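Local coordinates for protein polysaccharide deacetylase (Ammonifex degensii, PDB 4WCJ) that probably removes N-acetyl groups from the exopolysaccharide poly-beta-1,6-N-acetyl-D-glucosamine, as a zinc-binding member of carbohydrate esterase family 4, at residues D35-L40 against Q76-Y81; Q60-L65 against F109-K114; I117-F122 against K144-S149; C138-I143 against A191-H196. One frame throughout, in Å; residues are numbered along the deposited sequence.

Interaction 1 of 4, residues D35-L40 against Q76-Y81; sequences DGLVVL and QEAEDY
Leu37 and Gly36 on strand 36-42 meet Ala78 and Tyr81 on helix 75-82. This is the strand-to-helix packing of a beta/alpha barrel, the fold of family 4 carbohydrate esterases. The axes of residues 36-40 and 76-81 approach to 10.3 Å and run at 134° to each other. The two backbones come nearest at Leu37 and Ala78.

The contact is apolar apart from one hydroxyl, and no hydrogen bond crosses it. Leu37 carries the strand side. Its CG stands anti to the backbone N (chi1 171°), which sends the isobutyl group out from the sheet toward the helix. There the branch CD2 meets the methyl CB of Ala78 at 3.9 Å. The same leucine uses its CB against the Tyr81 ring, 3.7 Å from CE2 and slightly farther from CD2.

The helix side depends on the reach of Tyr81. Its ring extends from the helix to the start of the strand and passes beside Leu37 to Gly36. A leucine in place of Tyr81 would probably not reach Gly36, and it is likely to leave a gap beside the CB of Leu37.

Gly36 suits its place because, at its backbone angles, a CB would jam against the carbonyl O of Asp35. The tyrosine ring packs further on Leu92 of strand 91-99, which bonds to the backbone of Gly36, and on Pro237. At the far end of the ring, Tyr81 OH lies 3.4 Å from Gly36 CA.

Interaction 2 of 4, residues Q60-L65 against F109-K114; sequences QQLDYL and FPVLKK
Leu62 pushes one methyl, CD1, up to the side chains of Val111 and Leu112. It is a small helix-to-helix contact on the outside of the beta/alpha barrel, between helix 55-67 and helix 102-114. Only 99 Å² is buried, and all three side chains lie in the protein interior. The backbones come nearest at Leu62 and Leu112, where the CA atoms are 8.5 Å apart.

The contact is purely apolar. Leu62 CG is anti to the carbonyl carbon (chi1 -58°), and the second torsion is extended. This carries CD1 straight out to the other helix. Leu112 does not aim its CB directly at the partner helix, but its CD2 branch extends there. The two leucine side chains meet at about a right angle. Val111 does point its CB at the partner and offers CG1.

Phe58 and Ala59, one turn earlier on helix 55-67, also pack on Val111. Leu112 turns inward as well, to Phe119 of strand 119-123. Nearby, Asp63 forms a salt bridge with Arg115. Leu62 CD1 touches both partners at nearly equal range: Val111 CG1 at 3.7 Å and Leu112 CD2 at 3.8 Å.

Interaction 3 of 4, residues I117-F122 against K144-S149; sequences IPFLFF and KEMVAS
Strand 119-123 and helix 140-148 come nearest at Phe121 and Val147, whose CA atoms lie 9.6 Å apart. Side chains bridge that distance, and Met146 supplies the whole helix side.

Met146 bends at its third torsion (chi3 -67°), so its sulfur and its terminal methyl serve different rings. SD lies 4.1 Å from Phe119 CZ. It sits at the edge of the ring, 84° off the ring normal and 5.4 Å from the ring centroid. This is a Met-aromatic contact. The methyl goes on to the other ring, where Met146 CE touches Phe121 CE2 at 3.8 Å. Phe121 CD2 is almost as near. The Phe119 side chain crosses that of Met146 at about a right angle.

Ser149 bonds back to the helix. Its hydroxyl OG donates to Met146 O at 2.6 Å, and its backbone N bonds to the same oxygen at 3.2 Å. Two donors thus hold the carbonyl of the residue that makes the contact.

Cys152 of strand 152-156 touches Phe119, Phe121 and Met146 from the next strand. Val104 and Leu112 of helix 102-114 pack on Phe121 and Phe119 respectively. The contact therefore joins helix 140-148 to the sheet beside helix 102-114, with the Phe121 side chain about 9 Å from the zinc ion.

Interaction 4 of 4, residues C138-I143 against A191-H196; sequences CSWEQI and ACLKEH
Trp140, in the first turn of helix 140-148, stacks on His196 of helix 179-197. Along the segment, Cys138 leads in and packs on Phe121. Ser139 is the N-cap. Its OG accepts from Gln142 N at 3.2 Å, and its own N donates to Gln142 OE1 at 2.8 Å, nearly straight at 171°. These two bonds make a capping box.

Trp140 follows and carries the contact to the second helix. Its five-membered ring lies face to face with the imidazole of His196, centroids 3.5 Å apart and planes at 14°. His196 CB sits over the six-membered ring in a CH-pi contact. Leu193 CD2 comes to the indole edge, 3.5 Å from CH2. Cys192 SG approaches CZ2 obliquely at 4.0 Å. A weak bond from His196 ND1 to Cys192 O helps to set the imidazole. An alanine in place of Trp140 would probably cost His196 its stacking partner and set its ring freer to turn.

Val128 also packs on Trp140 and Ile143. Leu193 continues inward to Val154 and Leu156 of strand 152-156 and to Val123 of strand 119-123. The contact thus links helices 140-148 and 179-197 outside these two strands.

Overall arrangement
From the N terminus, strand 36-42 comes first, and interaction 1 closes a loop when helix 75-82 packs on it. Helix 55-67 lies within that loop. Its partner, helix 102-114, comes later, so interactions 1 and 2 cross. They touch where Leu40 meets Leu65. The chain then turns into strand 119-123, and a probable hydrogen bond from Ile117 N to Leu112 O joins interactions 2 and 3. Interaction 3 closes on helix 140-148. Interaction 4 starts at the front of this same helix and ends on helix 179-197, so interactions 3 and 4 cross too. Together they tie five outer helices and two strands into the barrel wall.

Interaction 1 of 4, residues D35-L40 against Q76-Y81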
# COMPACT_ATOMS: atom_id res chain seq x y z
N ASP A 35 19.08 9.73 2.06
CA ASP A 35 18.15 9.66 3.18
C ASP A 35 16.74 10.05 2.74
O ASP A 35 16.56 10.92 1.90
CB ASP A 35 18.60 10.57 4.33
CG ASP A 35 19.81 10.03 5.07
OD1 ASP A 35 20.08 8.81 5.00
OD2 ASP A 35 20.49 10.83 5.74
N GLY A 36 15.74 9.41 3.34
CA GLY A 36 14.37 9.69 2.98
C GLY A 36 13.50 8.47 3.17
O GLY A 36 13.95 7.47 3.74
N LEU A 37 12.27 8.54 2.68
CA LEU A 37 11.29 7.48 2.88
C LEU A 37 11.06 6.61 1.65
O LEU A 37 10.58 7.10 0.64
CB LEU A 37 9.95 8.09 3.30
CG LEU A 37 8.75 7.13 3.36
CD1 LEU A 37 8.93 6.08 4.45
CD2 LEU A 37 7.45 7.90 3.55
N VAL A 38 11.40 5.33 1.75
CA VAL A 38 11.05 4.38 0.70
C VAL A 38 9.84 3.57 1.15
O VAL A 38 9.77 3.12 2.29
CB VAL A 38 12.23 3.44 0.35
CG1 VAL A 38 11.75 2.18 -0.35
CG2 VAL A 38 13.25 4.18 -0.50
N VAL A 39 8.86 3.43 0.27
CA VAL A 39 7.64 2.72 0.60
C VAL A 39 7.54 1.45 -0.24
O VAL A 39 7.52 1.52 -1.47
CB VAL A 39 6.39 3.61 0.39
CG1 VAL A 39 5.14 2.88 0.82
CG2 VAL A 39 6.53 4.90 1.18
N LEU A 40 7.51 0.29 0.42
CA LEU A 40 7.49 -0.98 -0.30
C LEU A 40 6.06 -1.42 -0.59
O LEU A 40 5.17 -1.26 0.25
CB LEU A 40 8.21 -2.07 0.50
CG LEU A 40 9.61 -1.72 1.00
CD1 LEU A 40 10.20 -2.87 1.82
CD2 LEU A 40 10.52 -1.37 -0.16
N GLN A 76 0.91 6.97 9.87
CA GLN A 76 0.80 8.32 10.42
C GLN A 76 2.14 9.05 10.38
O GLN A 76 2.20 10.23 10.02
CB GLN A 76 0.28 8.30 11.85
CG GLN A 76 -1.12 8.87 12.01
CD GLN A 76 -1.23 10.28 11.47
OE1 GLN A 76 -0.37 11.12 11.72
NE2 GLN A 76 -2.29 10.54 10.70
N GLU A 77 3.21 8.36 10.76
CA GLU A 77 4.55 8.93 10.74
C GLU A 77 4.93 9.33 9.32
O GLU A 77 5.51 10.39 9.10
CB GLU A 77 5.58 7.95 11.31
CG GLU A 77 5.65 7.95 12.84
CD GLU A 77 6.55 6.87 13.41
OE1 GLU A 77 6.80 5.85 12.73
OE2 GLU A 77 7.02 7.03 14.56
N ALA A 78 4.57 8.47 8.37
CA ALA A 78 4.88 8.72 6.97
C ALA A 78 4.18 9.98 6.48
O ALA A 78 4.77 10.78 5.75
CB ALA A 78 4.47 7.52 6.11
N GLU A 79 2.92 10.14 6.87
CA GLU A 79 2.13 11.29 6.46
C GLU A 79 2.70 12.57 7.05
O GLU A 79 2.83 13.58 6.36
CB GLU A 79 0.67 11.16 6.88
CG GLU A 79 -0.21 12.28 6.30
CD GLU A 79 -1.57 12.35 6.97
OE1 GLU A 79 -2.14 13.46 7.04
OE2 GLU A 79 -2.08 11.29 7.40
N ASP A 80 3.04 12.52 8.33
CA ASP A 80 3.60 13.70 8.97
C ASP A 80 5.01 13.99 8.43
O ASP A 80 5.42 15.14 8.35
CB ASP A 80 3.63 13.52 10.49
CG ASP A 80 2.24 13.48 11.09
OD1 ASP A 80 1.31 14.02 10.46
OD2 ASP A 80 2.07 12.90 12.18
N TYR A 81 5.73 12.94 8.05
CA TYR A 81 7.07 13.11 7.49
C TYR A 81 7.01 13.78 6.12
O TYR A 81 7.65 14.80 5.89
CB TYR A 81 7.80 11.77 7.38
CG TYR A 81 9.14 11.85 6.69
CD1 TYR A 81 10.23 12.43 7.33
CD2 TYR A 81 9.33 11.34 5.42
CE1 TYR A 81 11.47 12.50 6.71
CE2 TYR A 81 10.57 11.40 4.79
CZ TYR A 81 11.63 11.99 5.44
OH TYR A 81 12.86 12.05 4.84

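Interaction 2 of 4, residues Q60-L65 against F109-K114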
# COMPACT_ATOMS: atom_id res chain seq x y z
N GLN A 60 13.23 -12.43 5.84
CA GLN A 60 14.64 -12.11 5.64
C GLN A 60 14.83 -10.68 5.14
O GLN A 60 15.77 -10.00 5.55
CB GLN A 60 15.28 -13.11 4.67
CG GLN A 60 15.54 -14.48 5.30
CD GLN A 60 16.21 -15.45 4.35
OE1 GLN A 60 16.56 -15.09 3.22
NE2 GLN A 60 16.40 -16.68 4.80
N GLN A 61 13.93 -10.23 4.26
CA GLN A 61 13.97 -8.85 3.78
C GLN A 61 13.77 -7.84 4.90
O GLN A 61 14.50 -6.85 5.00
CB GLN A 61 12.92 -8.62 2.70
CG GLN A 61 13.29 -9.23 1.36
CD GLN A 61 12.33 -8.83 0.26
OE1 GLN A 61 11.32 -8.18 0.51
NE2 GLN A 61 12.65 -9.23 -0.97
N LEU A 62 12.77 -8.09 5.74
CA LEU A 62 12.51 -7.22 6.87
C LEU A 62 13.69 -7.24 7.82
O LEU A 62 14.15 -6.19 8.27
CB LEU A 62 11.23 -7.65 7.60
CG LEU A 62 9.98 -7.67 6.73
CD1 LEU A 62 8.76 -8.06 7.57
CD2 LEU A 62 9.76 -6.31 6.08
N ASP A 63 14.19 -8.43 8.10
CA ASP A 63 15.33 -8.59 8.99
C ASP A 63 16.56 -7.85 8.45
O ASP A 63 17.25 -7.17 9.20
CB ASP A 63 15.65 -10.07 9.21
CG ASP A 63 14.60 -10.76 10.07
OD1 ASP A 63 13.83 -10.05 10.74
OD2 ASP A 63 14.56 -12.01 10.06
N TYR A 64 16.82 -7.98 7.15
CA TYR A 64 17.98 -7.32 6.57
C TYR A 64 17.89 -5.81 6.73
O TYR A 64 18.85 -5.17 7.15
CB TYR A 64 18.15 -7.67 5.09
CG TYR A 64 19.33 -6.96 4.47
CD1 TYR A 64 20.63 -7.36 4.74
CD2 TYR A 64 19.14 -5.87 3.62
CE1 TYR A 64 21.71 -6.71 4.19
CE2 TYR A 64 20.22 -5.21 3.06
CZ TYR A 64 21.50 -5.64 3.35
OH TYR A 64 22.58 -4.99 2.79
N LEU A 65 16.73 -5.25 6.41
CA LEU A 65 16.52 -3.81 6.50
C LEU A 65 16.79 -3.31 7.91
O LEU A 65 17.52 -2.34 8.11
CB LEU A 65 15.09 -3.45 6.07
CG LEU A 65 14.82 -3.39 4.57
CD1 LEU A 65 13.34 -3.17 4.30
CD2 LEU A 65 15.65 -2.30 3.92
N PHE A 109 1.25 -11.27 8.28
CA PHE A 109 0.94 -10.71 9.60
C PHE A 109 1.75 -11.30 10.78
O PHE A 109 2.21 -10.53 11.63
CB PHE A 109 -0.57 -10.85 9.88
CG PHE A 109 -1.01 -10.27 11.20
CD1 PHE A 109 -0.70 -8.96 11.54
CD2 PHE A 109 -1.77 -11.02 12.08
CE1 PHE A 109 -1.11 -8.42 12.74
CE2 PHE A 109 -2.20 -10.48 13.29
CZ PHE A 109 -1.86 -9.18 13.62
N PRO A 110 1.92 -12.64 10.84
CA PRO A 110 2.73 -13.16 11.95
C PRO A 110 4.18 -12.67 11.91
O PRO A 110 4.76 -12.39 12.97
CB PRO A 110 2.66 -14.68 11.75
CG PRO A 110 1.37 -14.90 11.01
CD PRO A 110 1.28 -13.73 10.08
N VAL A 111 4.74 -12.58 10.71
CA VAL A 111 6.10 -12.07 10.52
C VAL A 111 6.18 -10.63 11.02
O VAL A 111 7.09 -10.28 11.77
CB VAL A 111 6.53 -12.12 9.03
CG1 VAL A 111 7.83 -11.38 8.82
CG2 VAL A 111 6.65 -13.56 8.54
N LEU A 112 5.22 -9.81 10.61
CA LEU A 112 5.16 -8.40 10.98
C LEU A 112 4.92 -8.21 12.47
O LEU A 112 5.48 -7.31 13.10
CB LEU A 112 4.06 -7.69 10.19
CG LEU A 112 4.34 -7.62 8.70
CD1 LEU A 112 3.06 -7.37 7.89
CD2 LEU A 112 5.38 -6.54 8.41
N LYS A 113 4.04 -9.04 13.02
CA LYS A 113 3.66 -8.91 14.43
C LYS A 113 4.84 -9.28 15.32
O LYS A 113 5.13 -8.59 16.31
CB LYS A 113 2.45 -9.79 14.73
CG LYS A 113 1.91 -9.64 16.15
CD LYS A 113 0.50 -10.20 16.27
CE LYS A 113 0.47 -11.71 16.11
NZ LYS A 113 -0.91 -12.27 16.27
N LYS A 114 5.54 -10.35 14.97
CA LYS A 114 6.66 -10.84 15.76
C LYS A 114 7.83 -9.86 15.73
O LYS A 114 8.73 -9.93 16.56
CB LYS A 114 7.10 -12.22 15.26
CG LYS A 114 7.97 -13.01 16.23
CD LYS A 114 8.11 -14.48 15.83
CE LYS A 114 8.90 -14.67 14.53
NZ LYS A 114 8.09 -14.46 13.29

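Interaction 3 of 4, residues I117-F122 against K144-S149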
# COMPACT_ATOMS: atom_id res chain seq x y z
N ILE A 117 6.39 -4.59 13.30
CA ILE A 117 6.48 -3.71 12.14
C ILE A 117 5.10 -3.29 11.65
O ILE A 117 4.28 -4.13 11.26
CB ILE A 117 7.27 -4.38 11.00
CG1 ILE A 117 8.74 -4.55 11.40
CG2 ILE A 117 7.17 -3.56 9.72
CD1 ILE A 117 9.53 -5.45 10.48
N PRO A 118 4.84 -1.98 11.66
CA PRO A 118 3.58 -1.45 11.14
C PRO A 118 3.46 -1.67 9.63
O PRO A 118 4.48 -1.88 8.97
CB PRO A 118 3.66 0.05 11.45
CG PRO A 118 4.95 0.25 12.20
CD PRO A 118 5.81 -0.92 11.93
N PHE A 119 2.25 -1.64 9.10
CA PHE A 119 2.08 -1.71 7.66
C PHE A 119 0.75 -1.11 7.23
O PHE A 119 -0.21 -1.04 8.01
CB PHE A 119 2.21 -3.17 7.17
CG PHE A 119 1.18 -4.12 7.74
CD1 PHE A 119 1.25 -4.53 9.07
CD2 PHE A 119 0.17 -4.63 6.94
CE1 PHE A 119 0.31 -5.40 9.58
CE2 PHE A 119 -0.76 -5.51 7.45
CZ PHE A 119 -0.69 -5.90 8.77
N LEU A 120 0.70 -0.64 5.99
CA LEU A 120 -0.52 -0.11 5.42
C LEU A 120 -1.10 -1.15 4.46
O LEU A 120 -0.42 -1.60 3.54
CB LEU A 120 -0.26 1.21 4.69
CG LEU A 120 -1.29 2.34 4.83
CD1 LEU A 120 -0.82 3.63 4.13
CD2 LEU A 120 -2.66 1.92 4.33
N PHE A 121 -2.35 -1.53 4.68
CA PHE A 121 -3.02 -2.56 3.88
C PHE A 121 -4.09 -1.91 3.02
O PHE A 121 -5.16 -1.54 3.53
CB PHE A 121 -3.64 -3.60 4.81
CG PHE A 121 -3.98 -4.92 4.15
CD1 PHE A 121 -3.54 -5.23 2.87
CD2 PHE A 121 -4.77 -5.85 4.83
CE1 PHE A 121 -3.86 -6.45 2.28
CE2 PHE A 121 -5.11 -7.07 4.24
CZ PHE A 121 -4.64 -7.37 2.98
N PHE A 122 -3.81 -1.76 1.72
CA PHE A 122 -4.77 -1.18 0.79
C PHE A 122 -5.72 -2.24 0.27
O PHE A 122 -5.32 -3.07 -0.55
CB PHE A 122 -4.05 -0.51 -0.38
CG PHE A 122 -3.17 0.65 0.01
CD1 PHE A 122 -3.71 1.92 0.20
CD2 PHE A 122 -1.79 0.49 0.17
CE1 PHE A 122 -2.89 2.99 0.53
CE2 PHE A 122 -0.98 1.56 0.51
CZ PHE A 122 -1.53 2.81 0.69
N LYS A 144 -10.01 -6.84 10.76
CA LYS A 144 -10.25 -6.25 12.07
C LYS A 144 -9.24 -6.72 13.11
O LYS A 144 -8.78 -5.93 13.93
CB LYS A 144 -11.67 -6.56 12.55
CG LYS A 144 -12.75 -5.75 11.83
CD LYS A 144 -14.14 -6.23 12.18
CE LYS A 144 -15.19 -5.50 11.36
NZ LYS A 144 -16.58 -5.87 11.75
N GLU A 145 -8.90 -8.01 13.07
CA GLU A 145 -7.95 -8.55 14.04
C GLU A 145 -6.57 -7.91 13.83
O GLU A 145 -5.86 -7.61 14.79
CB GLU A 145 -7.87 -10.08 13.92
CG GLU A 145 -6.73 -10.70 14.70
CD GLU A 145 -6.64 -12.21 14.52
OE1 GLU A 145 -5.65 -12.79 15.00
OE2 GLU A 145 -7.56 -12.80 13.92
N MET A 146 -6.20 -7.70 12.58
CA MET A 146 -4.92 -7.07 12.30
C MET A 146 -4.91 -5.60 12.71
O MET A 146 -3.91 -5.12 13.25
CB MET A 146 -4.57 -7.22 10.82
CG MET A 146 -4.23 -8.66 10.46
SD MET A 146 -3.56 -8.84 8.79
CE MET A 146 -5.00 -8.39 7.82
N VAL A 147 -6.00 -4.90 12.46
CA VAL A 147 -6.13 -3.51 12.91
C VAL A 147 -6.06 -3.44 14.45
O VAL A 147 -5.42 -2.55 15.02
CB VAL A 147 -7.44 -2.88 12.39
CG1 VAL A 147 -7.70 -1.54 13.04
CG2 VAL A 147 -7.38 -2.70 10.87
N ALA A 148 -6.69 -4.39 15.13
CA ALA A 148 -6.70 -4.40 16.59
C ALA A 148 -5.32 -4.53 17.23
O ALA A 148 -5.15 -4.22 18.43
CB ALA A 148 -7.60 -5.53 17.09
N SER A 149 -4.33 -5.00 16.47
CA SER A 149 -2.98 -5.16 16.99
C SER A 149 -2.31 -3.79 17.07
O SER A 149 -1.25 -3.65 17.69
CB SER A 149 -2.15 -6.11 16.11
OG SER A 149 -1.89 -5.57 14.82

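Interaction 4 of 4, residues C138-I143 against A191-H196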
# COMPACT_ATOMS: atom_id res chain seq x y z
N CYS A 138 -8.73 -11.82 2.57
CA CYS A 138 -9.02 -11.70 3.99
C CYS A 138 -10.51 -11.46 4.19
O CYS A 138 -11.17 -10.83 3.35
CB CYS A 138 -8.23 -10.56 4.63
SG CYS A 138 -6.47 -10.77 4.66
N SER A 139 -11.05 -11.98 5.28
CA SER A 139 -12.38 -11.59 5.72
C SER A 139 -12.32 -10.29 6.51
O SER A 139 -11.24 -9.86 6.92
CB SER A 139 -12.99 -12.69 6.58
OG SER A 139 -12.29 -12.79 7.82
N TRP A 140 -13.46 -9.66 6.74
CA TRP A 140 -13.49 -8.48 7.60
C TRP A 140 -13.03 -8.81 9.03
O TRP A 140 -12.36 -8.00 9.66
CB TRP A 140 -14.88 -7.87 7.61
CG TRP A 140 -15.14 -7.12 6.34
CD1 TRP A 140 -16.02 -7.44 5.35
CD2 TRP A 140 -14.46 -5.94 5.90
NE1 TRP A 140 -15.95 -6.51 4.34
CE2 TRP A 140 -14.99 -5.59 4.65
CE3 TRP A 140 -13.44 -5.15 6.45
CZ2 TRP A 140 -14.56 -4.46 3.94
CZ3 TRP A 140 -13.01 -4.03 5.75
CH2 TRP A 140 -13.57 -3.70 4.50
N GLU A 141 -13.36 -10.00 9.53
CA GLU A 141 -12.90 -10.40 10.86
C GLU A 141 -11.38 -10.41 10.92
O GLU A 141 -10.77 -9.99 11.89
CB GLU A 141 -13.43 -11.78 11.25
CG GLU A 141 -14.92 -11.85 11.45
CD GLU A 141 -15.35 -13.16 12.07
OE1 GLU A 141 -16.50 -13.24 12.56
OE2 GLU A 141 -14.53 -14.11 12.09
N GLN A 142 -10.77 -10.90 9.84
CA GLN A 142 -9.33 -11.03 9.79
C GLN A 142 -8.65 -9.67 9.68
O GLN A 142 -7.65 -9.42 10.33
CB GLN A 142 -8.93 -11.94 8.64
CG GLN A 142 -9.13 -13.43 8.97
CD GLN A 142 -9.15 -14.31 7.73
OE1 GLN A 142 -9.38 -13.83 6.61
NE2 GLN A 142 -8.91 -15.60 7.92
N ILE A 143 -9.22 -8.77 8.88
CA ILE A 143 -8.71 -7.40 8.78
C ILE A 143 -8.84 -6.69 10.14
O ILE A 143 -7.89 -6.05 10.62
CB ILE A 143 -9.45 -6.62 7.69
CG1 ILE A 143 -9.04 -7.14 6.31
CG2 ILE A 143 -9.17 -5.12 7.81
CD1 ILE A 143 -9.95 -6.70 5.20
N ALA A 191 -17.06 4.78 2.63
CA ALA A 191 -18.22 4.52 3.48
C ALA A 191 -18.14 3.10 4.04
O ALA A 191 -18.41 2.87 5.22
CB ALA A 191 -19.51 4.70 2.70
N CYS A 192 -17.76 2.17 3.18
CA CYS A 192 -17.69 0.77 3.55
C CYS A 192 -16.63 0.53 4.62
O CYS A 192 -16.87 -0.19 5.60
CB CYS A 192 -17.42 -0.10 2.32
SG CYS A 192 -17.36 -1.85 2.68
N LEU A 193 -15.45 1.13 4.45
CA LEU A 193 -14.38 0.99 5.43
C LEU A 193 -14.77 1.64 6.75
O LEU A 193 -14.42 1.15 7.83
CB LEU A 193 -13.08 1.60 4.91
CG LEU A 193 -12.39 0.82 3.80
CD1 LEU A 193 -11.14 1.55 3.32
CD2 LEU A 193 -12.07 -0.57 4.27
N LYS A 194 -15.50 2.74 6.67
CA LYS A 194 -15.98 3.42 7.87
C LYS A 194 -16.96 2.52 8.61
O LYS A 194 -16.89 2.38 9.83
CB LYS A 194 -16.63 4.76 7.53
CG LYS A 194 -17.09 5.55 8.75
CD LYS A 194 -15.92 6.25 9.42
CE LYS A 194 -16.37 7.00 10.67
NZ LYS A 194 -17.60 7.81 10.43
N GLU A 195 -17.87 1.90 7.86
CA GLU A 195 -18.87 1.01 8.46
C GLU A 195 -18.22 -0.17 9.18
O GLU A 195 -18.65 -0.54 10.27
CB GLU A 195 -19.83 0.48 7.40
CG GLU A 195 -20.85 -0.49 7.96
CD GLU A 195 -21.60 -1.25 6.89
OE1 GLU A 195 -21.37 -0.96 5.69
OE2 GLU A 195 -22.40 -2.13 7.24
N HIS A 196 -17.20 -0.76 8.57
CA HIS A 196 -16.57 -1.93 9.16
C HIS A 196 -15.55 -1.57 10.25
O HIS A 196 -15.52 -2.20 11.31
CB HIS A 196 -15.88 -2.78 8.08
CG HIS A 196 -16.83 -3.54 7.21
ND1 HIS A 196 -16.99 -3.27 5.87
CD2 HIS A 196 -17.66 -4.58 7.49
CE1 HIS A 196 -17.89 -4.10 5.36
NE2 HIS A 196 -18.31 -4.90 6.32